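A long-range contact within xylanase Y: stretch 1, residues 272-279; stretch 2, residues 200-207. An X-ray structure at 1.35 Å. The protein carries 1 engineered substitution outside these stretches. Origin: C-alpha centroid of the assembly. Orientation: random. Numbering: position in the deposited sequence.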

# COMPACT_ATOMS: atom_id res chain seq x y z
N GLY A 272 -4.06 -10.09 -2.01
CA GLY A 272 -3.52 -10.69 -3.21
C GLY A 272 -2.00 -10.75 -3.19
O GLY A 272 -1.41 -11.77 -3.53
N LEU A 273 -1.35 -9.65 -2.80
CA LEU A 273 0.10 -9.64 -2.78
C LEU A 273 0.67 -10.57 -1.71
O LEU A 273 1.68 -11.24 -1.94
CB LEU A 273 0.63 -8.21 -2.57
CG LEU A 273 2.14 -8.06 -2.79
CD1 LEU A 273 2.50 -8.48 -4.21
CD2 LEU A 273 2.55 -6.62 -2.55
N ASP A 274 0.03 -10.62 -0.54
CA ASP A 274 0.49 -11.51 0.52
C ASP A 274 0.39 -12.97 0.05
O ASP A 274 1.28 -13.78 0.32
CB ASP A 274 -0.34 -11.30 1.80
CG ASP A 274 0.10 -12.19 2.95
OD1 ASP A 274 1.32 -12.42 3.11
OD2 ASP A 274 -0.77 -12.66 3.71
N ALA A 275 -0.68 -13.29 -0.68
CA ALA A 275 -0.86 -14.65 -1.18
C ALA A 275 0.24 -15.00 -2.16
O ALA A 275 0.79 -16.11 -2.12
CB ALA A 275 -2.22 -14.79 -1.85
N GLU A 276 0.58 -14.06 -3.03
CA GLU A 276 1.63 -14.30 -4.02
C GLU A 276 3.00 -14.45 -3.38
O GLU A 276 3.76 -15.36 -3.72
CB GLU A 276 1.67 -13.16 -5.04
CG GLU A 276 2.75 -13.30 -6.11
CD GLU A 276 2.74 -14.65 -6.80
OE1 GLU A 276 1.65 -15.25 -6.92
OE2 GLU A 276 3.81 -15.11 -7.24
N TRP A 277 3.33 -13.56 -2.45
CA TRP A 277 4.62 -13.60 -1.78
C TRP A 277 4.80 -14.74 -0.77
O TRP A 277 5.81 -15.45 -0.80
CB TRP A 277 4.89 -12.28 -1.06
CG TRP A 277 5.29 -11.14 -1.95
CD1 TRP A 277 5.33 -11.12 -3.32
CD2 TRP A 277 5.70 -9.83 -1.52
NE1 TRP A 277 5.75 -9.89 -3.76
CE2 TRP A 277 5.97 -9.08 -2.68
CE3 TRP A 277 5.85 -9.23 -0.26
CZ2 TRP A 277 6.40 -7.75 -2.62
CZ3 TRP A 277 6.28 -7.90 -0.21
CH2 TRP A 277 6.54 -7.18 -1.38
N PHE A 278 3.83 -14.92 0.11
CA PHE A 278 3.96 -15.95 1.14
C PHE A 278 3.06 -17.17 1.06
O PHE A 278 3.05 -18.00 1.97
CB PHE A 278 3.87 -15.27 2.51
CG PHE A 278 5.07 -14.44 2.83
CD1 PHE A 278 6.24 -15.03 3.28
CD2 PHE A 278 5.06 -13.07 2.59
CE1 PHE A 278 7.39 -14.28 3.48
CE2 PHE A 278 6.21 -12.30 2.78
CZ PHE A 278 7.37 -12.91 3.23
N GLY A 279 2.31 -17.29 -0.03
CA GLY A 279 1.46 -18.45 -0.21
C GLY A 279 -0.03 -18.20 -0.04
O GLY A 279 -0.46 -17.38 0.76
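Stretch 2, residues 200-207: LPHFYELF

Stretch 2 enters helix at Pro201, with Leu200 at the N-cap position, and remains helical through Phe207. Its axis runs in broadly the same sense as that of helix 272-278, at 41° to it and 9.5 Å away at closest approach. The backbones are nearest at His202, whose CA lies 5.1 Å from CA of Asp274.

His202, which has the largest covered area, points toward stretch 1 with chi1 in the p well and fits as a knob among Leu273, Asp274, Trp277 and Phe278. CA of Asp274 lies over one face of the imidazole, while its edge meets Leu273 (CD2 of Leu273 to CD2 of His202, 3.8 Å) and is directed, offset, toward the face of Trp277, with planes at 70° and the centroid of the His202 ring 5.6 Å from that of the six-membered ring of Trp277. No hydrogen bond joins the stretches, and ND1 of His202 is buried without a partner.

One turn further along, Phe278 packs against Glu205, whose CB sits over the ring in a CH-pi contact, 3.4 Å from CZ of Phe278. Leu206 lies at the edge of the same ring (CD2 of Leu206 to CZ of Phe278, 4.0 Å). CD1 of Leu206 also approaches CZ3 of Trp277 at 3.8 Å, so this leucine bridges the two aromatic residues. Phe203 points away at CB, yet its CE1 returns to within 4.3 Å of CZ3 of Trp277.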

# COMPACT_ATOMS: atom_id res chain seq x y z
N LEU A 200 -0.27 -5.01 6.54
CA LEU A 200 0.56 -5.63 5.52
C LEU A 200 1.38 -6.76 6.14
O LEU A 200 2.59 -6.62 6.35
CB LEU A 200 1.49 -4.58 4.91
CG LEU A 200 0.80 -3.30 4.43
CD1 LEU A 200 1.86 -2.28 4.02
CD2 LEU A 200 -0.13 -3.61 3.26
N PRO A 201 0.74 -7.90 6.43
CA PRO A 201 1.47 -9.02 7.04
C PRO A 201 2.68 -9.45 6.23
O PRO A 201 3.69 -9.86 6.80
CB PRO A 201 0.40 -10.11 7.16
CG PRO A 201 -0.58 -9.78 6.08
CD PRO A 201 -0.66 -8.27 6.13
N HIS A 202 2.58 -9.36 4.91
CA HIS A 202 3.68 -9.74 4.04
C HIS A 202 4.88 -8.80 4.22
O HIS A 202 6.03 -9.21 4.06
CB HIS A 202 3.23 -9.80 2.57
CG HIS A 202 2.40 -8.63 2.13
ND1 HIS A 202 1.27 -8.22 2.80
CD2 HIS A 202 2.52 -7.81 1.06
CE1 HIS A 202 0.73 -7.20 2.16
NE2 HIS A 202 1.47 -6.93 1.10
N PHE A 203 4.62 -7.54 4.55
CA PHE A 203 5.70 -6.58 4.79
C PHE A 203 6.35 -6.93 6.13
O PHE A 203 7.57 -6.95 6.25
CB PHE A 203 5.15 -5.15 4.88
CG PHE A 203 4.94 -4.47 3.55
CD1 PHE A 203 4.40 -5.16 2.46
CD2 PHE A 203 5.26 -3.13 3.39
CE1 PHE A 203 4.16 -4.51 1.24
CE2 PHE A 203 5.03 -2.47 2.18
CZ PHE A 203 4.48 -3.16 1.10
N TYR A 204 5.52 -7.23 7.13
CA TYR A 204 6.04 -7.55 8.46
C TYR A 204 6.88 -8.83 8.46
O TYR A 204 7.83 -8.95 9.23
CB TYR A 204 4.90 -7.65 9.48
CG TYR A 204 3.90 -6.52 9.39
CD1 TYR A 204 4.26 -5.26 8.88
CD2 TYR A 204 2.56 -6.71 9.75
CE1 TYR A 204 3.33 -4.25 8.72
CE2 TYR A 204 1.62 -5.70 9.59
CZ TYR A 204 2.01 -4.47 9.07
OH TYR A 204 1.06 -3.50 8.84
N GLU A 205 6.53 -9.78 7.60
CA GLU A 205 7.31 -11.02 7.50
C GLU A 205 8.74 -10.65 7.12
O GLU A 205 9.70 -11.21 7.64
CB GLU A 205 6.72 -11.93 6.43
CG GLU A 205 5.32 -12.43 6.72
CD GLU A 205 5.31 -13.65 7.61
OE1 GLU A 205 6.08 -13.70 8.59
OE2 GLU A 205 4.51 -14.57 7.33
N LEU A 206 8.87 -9.71 6.19
CA LEU A 206 10.19 -9.29 5.76
C LEU A 206 10.87 -8.47 6.85
O LEU A 206 12.08 -8.58 7.04
CB LEU A 206 10.08 -8.51 4.44
CG LEU A 206 9.54 -9.37 3.29
CD1 LEU A 206 9.30 -8.51 2.07
CD2 LEU A 206 10.53 -10.49 2.98
N PHE A 207 10.11 -7.66 7.58
CA PHE A 207 10.70 -6.89 8.66
C PHE A 207 11.25 -7.86 9.72
O PHE A 207 12.24 -7.57 10.38
CB PHE A 207 9.66 -5.97 9.33
CG PHE A 207 9.13 -4.88 8.44
CD1 PHE A 207 9.76 -4.54 7.23
CD2 PHE A 207 8.01 -4.15 8.83
CE1 PHE A 207 9.26 -3.50 6.43
CE2 PHE A 207 7.51 -3.12 8.04
CZ PHE A 207 8.14 -2.79 6.84